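Local coordinates for G-protein alpha subunit Galpha7 (Naegleria fowleri, PDB 6NE6) that probably binds and hydrolyses GTP as the alpha subunit of a heterotrimeric G protein, switching signalling between an inactive and an active state, at residues Ile200-Ser205 with Gly230-Ser235; Phe283-Tyr288 with Val300-Ala305; Leu242-Leu247 with Glu316-Asp321. One frame throughout, in Å; residues are numbered along the deposited sequence.

Contact 1. Residues Ile200-Ser205 with Gly230-Ser235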
loop_
_atom_site.group_PDB
_atom_site.type_symbol
_atom_site.label_atom_id
_atom_site.label_comp_id
_atom_site.label_asym_id
_atom_site.label_seq_id
_atom_site.Cartn_x
_atom_site.Cartn_y
_atom_site.Cartn_z
ATOM N N ILE A 200 3.745 1.971 17.878
ATOM C CA ILE A 200 4.015 1.377 16.575
ATOM C C ILE A 200 2.683 0.959 15.977
ATOM O O ILE A 200 1.886 0.301 16.654
ATOM C CB ILE A 200 4.943 0.158 16.702
ATOM C CG1 ILE A 200 6.349 0.597 17.112
ATOM C CG2 ILE A 200 4.934 -0.683 15.393
ATOM C CD1 ILE A 200 7.204 -0.570 17.620
ATOM N N LEU A 201 2.455 1.323 14.718
ATOM C CA LEU A 201 1.332 0.811 13.930
ATOM C C LEU A 201 1.921 -0.211 12.976
ATOM O O LEU A 201 2.579 0.153 11.995
ATOM C CB LEU A 201 0.618 1.915 13.159
ATOM C CG LEU A 201 0.103 3.118 13.947
ATOM C CD1 LEU A 201 -0.817 3.942 13.068
ATOM C CD2 LEU A 201 -0.611 2.657 15.224
ATOM N N PHE A 202 1.698 -1.493 13.275
ATOM C CA PHE A 202 2.166 -2.579 12.426
ATOM C C PHE A 202 1.097 -2.806 11.367
ATOM O O PHE A 202 -0.018 -3.227 11.689
ATOM C CB PHE A 202 2.414 -3.846 13.240
ATOM C CG PHE A 202 3.270 -4.839 12.523
ATOM C CD1 PHE A 202 2.749 -5.620 11.504
ATOM C CD2 PHE A 202 4.610 -4.960 12.845
ATOM C CE1 PHE A 202 3.564 -6.522 10.822
ATOM C CE2 PHE A 202 5.418 -5.855 12.185
ATOM C CZ PHE A 202 4.893 -6.633 11.162
ATOM N N VAL A 203 1.413 -2.515 10.111
ATOM C CA VAL A 203 0.401 -2.506 9.054
ATOM C C VAL A 203 0.549 -3.760 8.206
ATOM O O VAL A 203 1.637 -4.027 7.669
ATOM C CB VAL A 203 0.525 -1.257 8.171
ATOM C CG1 VAL A 203 -0.609 -1.228 7.139
ATOM C CG2 VAL A 203 0.538 0.012 9.025
ATOM N N CYS A 204 -0.550 -4.510 8.061
ATOM C CA CYS A 204 -0.590 -5.715 7.243
ATOM C C CYS A 204 -1.760 -5.614 6.291
ATOM O O CYS A 204 -2.815 -5.090 6.655
ATOM C CB CYS A 204 -0.753 -6.983 8.082
ATOM S SG CYS A 204 0.697 -7.352 9.099
ATOM N N SER A 205 -1.574 -6.125 5.076
ATOM C CA SER A 205 -2.655 -6.108 4.098
ATOM C C SER A 205 -3.638 -7.247 4.349
ATOM O O SER A 205 -3.246 -8.415 4.408
ATOM C CB SER A 205 -2.085 -6.210 2.683
ATOM O OG SER A 205 -3.138 -6.413 1.749
ATOM N N GLY A 230 4.780 -12.722 13.479
ATOM C CA GLY A 230 5.097 -13.560 14.624
ATOM C C GLY A 230 6.517 -13.353 15.114
ATOM O O GLY A 230 6.758 -13.237 16.319
ATOM N N ASP A 231 7.473 -13.282 14.184
ATOM C CA ASP A 231 8.865 -13.064 14.558
ATOM C C ASP A 231 9.039 -11.717 15.237
ATOM O O ASP A 231 9.727 -11.604 16.258
ATOM C CB ASP A 231 9.756 -13.145 13.317
ATOM C CG ASP A 231 9.903 -14.553 12.799
ATOM O OD1 ASP A 231 9.611 -15.496 13.562
ATOM O OD2 ASP A 231 10.313 -14.715 11.634
ATOM N N TYR A 232 8.410 -10.686 14.678
ATOM C CA TYR A 232 8.554 -9.329 15.196
ATOM C C TYR A 232 7.938 -9.187 16.582
ATOM O O TYR A 232 8.584 -8.705 17.510
ATOM C CB TYR A 232 7.880 -8.364 14.224
ATOM C CG TYR A 232 8.045 -6.897 14.510
ATOM C CD1 TYR A 232 9.135 -6.199 14.008
ATOM C CD2 TYR A 232 7.087 -6.191 15.245
ATOM C CE1 TYR A 232 9.276 -4.852 14.223
ATOM C CE2 TYR A 232 7.224 -4.836 15.470
ATOM C CZ TYR A 232 8.313 -4.174 14.953
ATOM O OH TYR A 232 8.472 -2.829 15.154
ATOM N N ILE A 233 6.670 -9.575 16.729
ATOM C CA ILE A 233 5.949 -9.275 17.968
ATOM C C ILE A 233 6.496 -10.063 19.151
ATOM O O ILE A 233 6.365 -9.629 20.303
ATOM C CB ILE A 233 4.442 -9.538 17.771
ATOM C CG1 ILE A 233 3.622 -8.837 18.854
ATOM C CG2 ILE A 233 4.141 -11.050 17.755
ATOM C CD1 ILE A 233 3.629 -7.309 18.732
ATOM N N ASN A 234 7.136 -11.203 18.900
ATOM C CA ASN A 234 7.671 -12.030 19.967
ATOM C C ASN A 234 9.143 -11.776 20.254
ATOM O O ASN A 234 9.653 -12.293 21.252
ATOM C CB ASN A 234 7.455 -13.507 19.626
ATOM C CG ASN A 234 5.991 -13.891 19.669
ATOM O OD1 ASN A 234 5.319 -13.676 20.679
ATOM N ND2 ASN A 234 5.487 -14.432 18.580
ATOM N N SER A 235 9.841 -10.993 19.431
ATOM C CA SER A 235 11.276 -10.813 19.649
ATOM C C SER A 235 11.689 -9.404 20.043
ATOM O O SER A 235 12.740 -9.248 20.681
ATOM C CB SER A 235 12.065 -11.216 18.394
ATOM O OG SER A 235 11.764 -10.344 17.316
#

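Contact 2. Residues Phe283-Tyr288 with Val300-Ala305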
loop_
_atom_site.group_PDB
_atom_site.type_symbol
_atom_site.label_atom_id
_atom_site.label_comp_id
_atom_site.label_asym_id
_atom_site.label_seq_id
_atom_site.Cartn_x
_atom_site.Cartn_y
_atom_site.Cartn_z
ATOM N N PHE A 283 -11.477 -14.529 10.954
ATOM C CA PHE A 283 -10.513 -15.625 10.928
ATOM C C PHE A 283 -9.095 -15.108 10.749
ATOM O O PHE A 283 -8.165 -15.583 11.412
ATOM C CB PHE A 283 -10.873 -16.600 9.807
ATOM C CG PHE A 283 -9.933 -17.772 9.671
ATOM C CD1 PHE A 283 -10.139 -18.926 10.410
ATOM C CD2 PHE A 283 -8.881 -17.736 8.767
ATOM C CE1 PHE A 283 -9.293 -20.020 10.271
ATOM C CE2 PHE A 283 -8.031 -18.823 8.629
ATOM C CZ PHE A 283 -8.247 -19.967 9.380
ATOM N N ILE A 284 -8.909 -14.131 9.860
ATOM C CA ILE A 284 -7.577 -13.573 9.646
ATOM C C ILE A 284 -7.099 -12.836 10.889
ATOM O O ILE A 284 -5.950 -12.993 11.320
ATOM C CB ILE A 284 -7.571 -12.658 8.412
ATOM C CG1 ILE A 284 -7.851 -13.477 7.153
ATOM C CG2 ILE A 284 -6.229 -11.930 8.302
ATOM C CD1 ILE A 284 -8.128 -12.620 5.920
ATOM N N LYS A 285 -7.967 -12.022 11.486
ATOM C CA LYS A 285 -7.599 -11.353 12.732
ATOM C C LYS A 285 -7.216 -12.368 13.806
ATOM O O LYS A 285 -6.244 -12.162 14.541
ATOM C CB LYS A 285 -8.748 -10.466 13.196
ATOM C CG LYS A 285 -8.584 -9.839 14.579
ATOM C CD LYS A 285 -9.822 -9.028 14.953
ATOM C CE LYS A 285 -9.730 -8.491 16.374
ATOM N NZ LYS A 285 -10.942 -7.705 16.751
ATOM N N ASP A 286 -7.940 -13.494 13.884
ATOM C CA ASP A 286 -7.608 -14.508 14.878
ATOM C C ASP A 286 -6.254 -15.146 14.589
ATOM O O ASP A 286 -5.511 -15.474 15.520
ATOM C CB ASP A 286 -8.694 -15.586 14.947
ATOM C CG ASP A 286 -9.966 -15.088 15.597
ATOM O OD1 ASP A 286 -9.908 -14.045 16.283
ATOM O OD2 ASP A 286 -11.014 -15.752 15.432
ATOM N N MET A 287 -5.919 -15.344 13.309
ATOM C CA MET A 287 -4.607 -15.900 12.994
ATOM C C MET A 287 -3.498 -14.961 13.448
ATOM O O MET A 287 -2.477 -15.404 13.991
ATOM C CB MET A 287 -4.482 -16.183 11.494
ATOM C CG MET A 287 -5.274 -17.381 10.999
ATOM S SD MET A 287 -4.695 -17.876 9.351
ATOM C CE MET A 287 -5.321 -16.527 8.340
ATOM N N TYR A 288 -3.679 -13.657 13.244
ATOM C CA TYR A 288 -2.673 -12.710 13.711
ATOM C C TYR A 288 -2.586 -12.696 15.231
ATOM O O TYR A 288 -1.486 -12.703 15.795
ATOM C CB TYR A 288 -2.968 -11.311 13.161
ATOM C CG TYR A 288 -2.337 -11.095 11.789
ATOM C CD1 TYR A 288 -0.987 -10.792 11.679
ATOM C CD2 TYR A 288 -3.091 -11.216 10.613
ATOM C CE1 TYR A 288 -0.395 -10.611 10.445
ATOM C CE2 TYR A 288 -2.503 -11.031 9.376
ATOM C CZ TYR A 288 -1.160 -10.725 9.304
ATOM O OH TYR A 288 -0.557 -10.547 8.088
ATOM N N VAL A 300 -6.203 -4.344 17.857
ATOM C CA VAL A 300 -6.192 -4.676 16.433
ATOM C C VAL A 300 -7.327 -3.910 15.770
ATOM O O VAL A 300 -8.449 -3.900 16.285
ATOM C CB VAL A 300 -6.355 -6.190 16.183
ATOM C CG1 VAL A 300 -6.440 -6.469 14.695
ATOM C CG2 VAL A 300 -5.207 -6.985 16.807
ATOM N N PHE A 301 -7.036 -3.248 14.643
ATOM C CA PHE A 301 -8.024 -2.437 13.939
ATOM C C PHE A 301 -8.056 -2.824 12.469
ATOM O O PHE A 301 -7.006 -3.045 11.854
ATOM C CB PHE A 301 -7.726 -0.917 14.029
ATOM C CG PHE A 301 -7.835 -0.340 15.412
ATOM C CD1 PHE A 301 -9.033 0.200 15.862
ATOM C CD2 PHE A 301 -6.736 -0.306 16.254
ATOM C CE1 PHE A 301 -9.133 0.745 17.144
ATOM C CE2 PHE A 301 -6.834 0.247 17.532
ATOM C CZ PHE A 301 -8.024 0.759 17.973
ATOM N N PHE A 302 -9.260 -2.888 11.901
ATOM C CA PHE A 302 -9.409 -2.976 10.457
ATOM C C PHE A 302 -9.464 -1.565 9.904
ATOM O O PHE A 302 -10.073 -0.682 10.513
ATOM C CB PHE A 302 -10.691 -3.723 10.076
ATOM C CG PHE A 302 -10.728 -5.149 10.546
ATOM C CD1 PHE A 302 -9.993 -6.125 9.886
ATOM C CD2 PHE A 302 -11.490 -5.511 11.641
ATOM C CE1 PHE A 302 -10.033 -7.436 10.298
ATOM C CE2 PHE A 302 -11.526 -6.829 12.068
ATOM C CZ PHE A 302 -10.791 -7.789 11.392
ATOM N N VAL A 303 -8.866 -1.349 8.731
ATOM C CA VAL A 303 -8.871 -0.011 8.147
ATOM C C VAL A 303 -8.796 -0.102 6.628
ATOM O O VAL A 303 -8.335 -1.093 6.060
ATOM C CB VAL A 303 -7.714 0.849 8.716
ATOM C CG1 VAL A 303 -6.380 0.350 8.229
ATOM C CG2 VAL A 303 -7.912 2.325 8.366
ATOM N N THR A 304 -9.300 0.934 5.962
ATOM C CA THR A 304 -9.082 1.118 4.531
ATOM C C THR A 304 -8.409 2.475 4.393
ATOM O O THR A 304 -9.078 3.507 4.456
ATOM C CB THR A 304 -10.384 1.051 3.744
ATOM O OG1 THR A 304 -10.982 -0.234 3.945
ATOM C CG2 THR A 304 -10.104 1.233 2.249
ATOM N N ALA A 305 -7.085 2.465 4.235
ATOM C CA ALA A 305 -6.333 3.714 4.205
ATOM C C ALA A 305 -6.756 4.609 3.048
ATOM O O ALA A 305 -6.671 5.835 3.156
ATOM C CB ALA A 305 -4.830 3.422 4.124
#

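Contact 3. Residues Leu242-Leu247 with Glu316-Asp321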
loop_
_atom_site.group_PDB
_atom_site.type_symbol
_atom_site.label_atom_id
_atom_site.label_comp_id
_atom_site.label_asym_id
_atom_site.label_seq_id
_atom_site.Cartn_x
_atom_site.Cartn_y
_atom_site.Cartn_z
ATOM N N LEU A 242 3.845 1.227 22.709
ATOM C CA LEU A 242 2.601 0.495 22.485
ATOM C C LEU A 242 2.549 0.009 21.045
ATOM O O LEU A 242 2.927 0.737 20.131
ATOM C CB LEU A 242 1.383 1.387 22.744
ATOM C CG LEU A 242 1.275 2.005 24.126
ATOM C CD1 LEU A 242 0.089 2.954 24.139
ATOM C CD2 LEU A 242 1.116 0.904 25.153
ATOM N N VAL A 243 2.053 -1.208 20.830
ATOM C CA VAL A 243 2.019 -1.789 19.489
ATOM C C VAL A 243 0.576 -2.080 19.095
ATOM O O VAL A 243 -0.134 -2.800 19.806
ATOM C CB VAL A 243 2.875 -3.070 19.407
ATOM C CG1 VAL A 243 2.930 -3.572 17.989
ATOM C CG2 VAL A 243 4.291 -2.788 19.928
ATOM N N TYR A 244 0.158 -1.536 17.947
ATOM C CA TYR A 244 -1.148 -1.780 17.358
ATOM C C TYR A 244 -0.988 -2.535 16.046
ATOM O O TYR A 244 -0.037 -2.295 15.297
ATOM C CB TYR A 244 -1.873 -0.460 17.086
ATOM C CG TYR A 244 -2.154 0.340 18.326
ATOM C CD1 TYR A 244 -3.364 0.198 19.002
ATOM C CD2 TYR A 244 -1.224 1.240 18.826
ATOM C CE1 TYR A 244 -3.633 0.923 20.140
ATOM C CE2 TYR A 244 -1.488 1.966 19.977
ATOM C CZ TYR A 244 -2.688 1.800 20.630
ATOM O OH TYR A 244 -2.945 2.538 21.769
ATOM N N LEU A 245 -1.914 -3.449 15.766
ATOM C CA LEU A 245 -1.963 -4.132 14.478
ATOM C C LEU A 245 -3.070 -3.502 13.644
ATOM O O LEU A 245 -4.222 -3.441 14.090
ATOM C CB LEU A 245 -2.218 -5.634 14.654
ATOM C CG LEU A 245 -2.342 -6.412 13.331
ATOM C CD1 LEU A 245 -1.035 -6.359 12.515
ATOM C CD2 LEU A 245 -2.773 -7.854 13.598
ATOM N N LEU A 246 -2.722 -3.021 12.448
ATOM C CA LEU A 246 -3.688 -2.437 11.519
ATOM C C LEU A 246 -3.820 -3.372 10.322
ATOM O O LEU A 246 -2.855 -3.565 9.575
ATOM C CB LEU A 246 -3.236 -1.053 11.073
ATOM C CG LEU A 246 -3.663 0.129 11.932
ATOM C CD1 LEU A 246 -3.092 0.020 13.349
ATOM C CD2 LEU A 246 -3.200 1.408 11.241
ATOM N N LEU A 247 -5.003 -3.950 10.144
ATOM C CA LEU A 247 -5.262 -4.823 8.999
ATOM C C LEU A 247 -5.889 -3.932 7.937
ATOM O O LEU A 247 -7.062 -3.564 8.033
ATOM C CB LEU A 247 -6.144 -6.007 9.402
ATOM C CG LEU A 247 -5.457 -6.936 10.421
ATOM C CD1 LEU A 247 -6.407 -8.008 10.986
ATOM C CD2 LEU A 247 -4.229 -7.591 9.818
ATOM N N GLU A 316 -8.157 8.281 15.131
ATOM C CA GLU A 316 -8.656 8.924 16.341
ATOM C C GLU A 316 -8.867 7.906 17.455
ATOM O O GLU A 316 -8.611 8.200 18.628
ATOM C CB GLU A 316 -9.957 9.673 16.041
ATOM N N GLN A 317 -9.352 6.707 17.114
ATOM C CA GLN A 317 -9.470 5.660 18.122
ATOM C C GLN A 317 -8.100 5.292 18.676
ATOM O O GLN A 317 -7.927 5.128 19.895
ATOM C CB GLN A 317 -10.131 4.419 17.534
ATOM C CG GLN A 317 -11.587 4.541 17.165
ATOM C CD GLN A 317 -12.072 3.250 16.535
ATOM O OE1 GLN A 317 -12.017 3.086 15.323
ATOM N NE2 GLN A 317 -12.498 2.308 17.368
ATOM N N ILE A 318 -7.115 5.166 17.790
ATOM C CA ILE A 318 -5.765 4.809 18.209
ATOM C C ILE A 318 -5.168 5.905 19.083
ATOM O O ILE A 318 -4.639 5.630 20.163
ATOM C CB ILE A 318 -4.887 4.517 16.982
ATOM C CG1 ILE A 318 -5.414 3.275 16.248
ATOM C CG2 ILE A 318 -3.439 4.361 17.407
ATOM C CD1 ILE A 318 -4.728 3.014 14.916
ATOM N N THR A 319 -5.254 7.168 18.643
ATOM C CA THR A 319 -4.619 8.216 19.440
ATOM C C THR A 319 -5.333 8.408 20.772
ATOM O O THR A 319 -4.680 8.675 21.788
ATOM C CB THR A 319 -4.536 9.537 18.668
ATOM O OG1 THR A 319 -5.841 9.945 18.258
ATOM C CG2 THR A 319 -3.653 9.364 17.426
ATOM N N SER A 320 -6.653 8.231 20.802
ATOM C CA SER A 320 -7.353 8.286 22.078
ATOM C C SER A 320 -6.873 7.184 23.002
ATOM O O SER A 320 -6.663 7.410 24.200
ATOM C CB SER A 320 -8.863 8.172 21.871
ATOM O OG SER A 320 -9.361 9.304 21.187
ATOM N N ASP A 321 -6.667 5.987 22.460
ATOM C CA ASP A 321 -6.210 4.896 23.307
ATOM C C ASP A 321 -4.785 5.125 23.785
ATOM O O ASP A 321 -4.455 4.803 24.934
ATOM C CB ASP A 321 -6.314 3.571 22.566
ATOM C CG ASP A 321 -5.993 2.408 23.463
ATOM O OD1 ASP A 321 -6.740 2.194 24.439
ATOM O OD2 ASP A 321 -4.978 1.736 23.222
#

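Contact 1. Residues Ile200-Ser205 with Gly230-Ser235
F202 and Y232 meet ring to ring, with F202 on a sheet strand and Y232 on the helix that covers it. The touching part of F202 is one side of its ring: CE2 comes within 3.5 Å of Y232 CD2 and stands over one face of the tyrosine, offset toward the rim. The planes are inclined by 55° and the ring centroids lie 5.0 Å apart, an oblique aromatic pair. The two side chains run past each other in opposite directions. Beyond this pair, the end of I200 meets the far end of the tyrosine, CD1 lying 3.6 Å from Y232 OH.

The backbones stay well apart, F202 CA and I233 CA being 9.5 Å from each other, so side chains alone bridge the gap. Y232 spans it because its CG is anti to the backbone N (chi1 -174°), which sends the ring out from the helix toward the strand. F229, on the same helix, meets the F202 ring edge-to-face, and V15 of strand 10-16 touches I200, F202 and Y232.

Strand 199-205 and helix 221-235 are the first two elements of a beta-alpha-beta unit in the Ras-like nucleotide-binding fold. With no hydrogen bond across it, this contact rests on aromatic and aliphatic packing, so its cohesion is van der Waals and does not depend on the direction of the hydroxyl, which meets the I200 methyl without bonding to it.

Contact 2. Residues Phe283-Tyr288 with Val300-Ala305
K285 lies along V300 and F302 through its methylenes, so the helix's share of this apolar contact comes from the aliphatic part of a lysine. Its CB comes first, 3.8 Å from F302 CZ at the far end of the phenylalanine ring. CG, on the other side of the zigzag, meets V300 CG1 at 4.0 Å. CD is again on the ring side, lying 3.9 Å from F302 CZ and almost as near to F302 CE2. CE finally passes V300 CB at 4.1 Å, and NZ continues beyond, with neither a hydrogen bond nor a salt bridge to the strand segment.

This alternation between two partners follows from the shape of the lysine: CG is anti to the backbone N (chi1 172°), and every later torsion is also near 180°, so successive methylenes of the extended chain face opposite ways. The chain runs past V300 in the opposite direction and crosses F302 at about a right angle.

Helix 277-291 here packs against 297-302, the outermost strand at one end of the sheet in the Ras-like domain. F302 has a second lysine neighbour, K281, one turn earlier on the helix, in a cation-pi interaction. On the neighbouring strand, L247 touches both K285 and F302.

The touching residues are all partly exposed, which suits a lysine whose methylenes pack while its ammonium group extends past them. With no hydrogen bond or salt bridge between the segments and every close approach between carbons, cohesion here is van der Waals contact.

Contact 3. Residues Leu242-Leu247 with Glu316-Asp321
Y244 reaches from strand 242-248, next to the outermost strand 297-302 in the sheet of the Ras-like alpha/beta domain, to I318 and D321 on helix 308-326, joining the sheet to a helix that covers one of its sides. The two short segments run nearly antiparallel, at 161° between their N-to-C directions, with a closest axis approach of 10.9 Å.

The apolar part centres on I318. Its CG2 stands over the middle of the Y244 ring, 4.0 Å from the centroid and 10° off the ring normal, which meets the geometry of a CH-pi contact. The other branch goes elsewhere: CG1 is anti to the carbonyl carbon and carries CD1 to L246, where the two CD1 methyls of L246 and I318 meet tip to tip at 3.8 Å. One isoleucine thus engages two strand residues with separate methyls. L201 of the adjoining strand touches Y244, L246 and I318, while F301 on the other neighbouring strand packs on Y244 and I318.

The polar part is a hydrogen bond donated by Y244 OH to D321 OD2, 2.6 Å long. The same oxygen forms a salt bridge with R298 NE, so a phenol and a guanidinium group share it; together they would be expected to stabilise the carboxylate as an anion and fix its position beside the sheet.

The ring and carboxylate planes are nearly perpendicular. D321 OD2 lies at the ring's edge in its plane, while the hydroxyl meets that oxygen on its anti side, 18° out of the carboxylate plane.

In the fold
From the N terminus, contact 1 closes first, as the chain passes from strand 199-205 through helix 221-235. It is complete before strand 242-248 opens contact 3, beside strand 199-205: I200 N and F202 N probably bond to L242 O and Y244 O. Contact 3 stays open until helix 308-326, and contact 2 both opens and closes within that interval, in helix 277-291 and strand 297-302. No loops cross. Strand 242-248 lies between the other two strands, and F301 N and O probably pair with L245 O and L247 N. Contacts 1 and 2 pack helices on one side of this sheet; contact 3 packs its helix on the other.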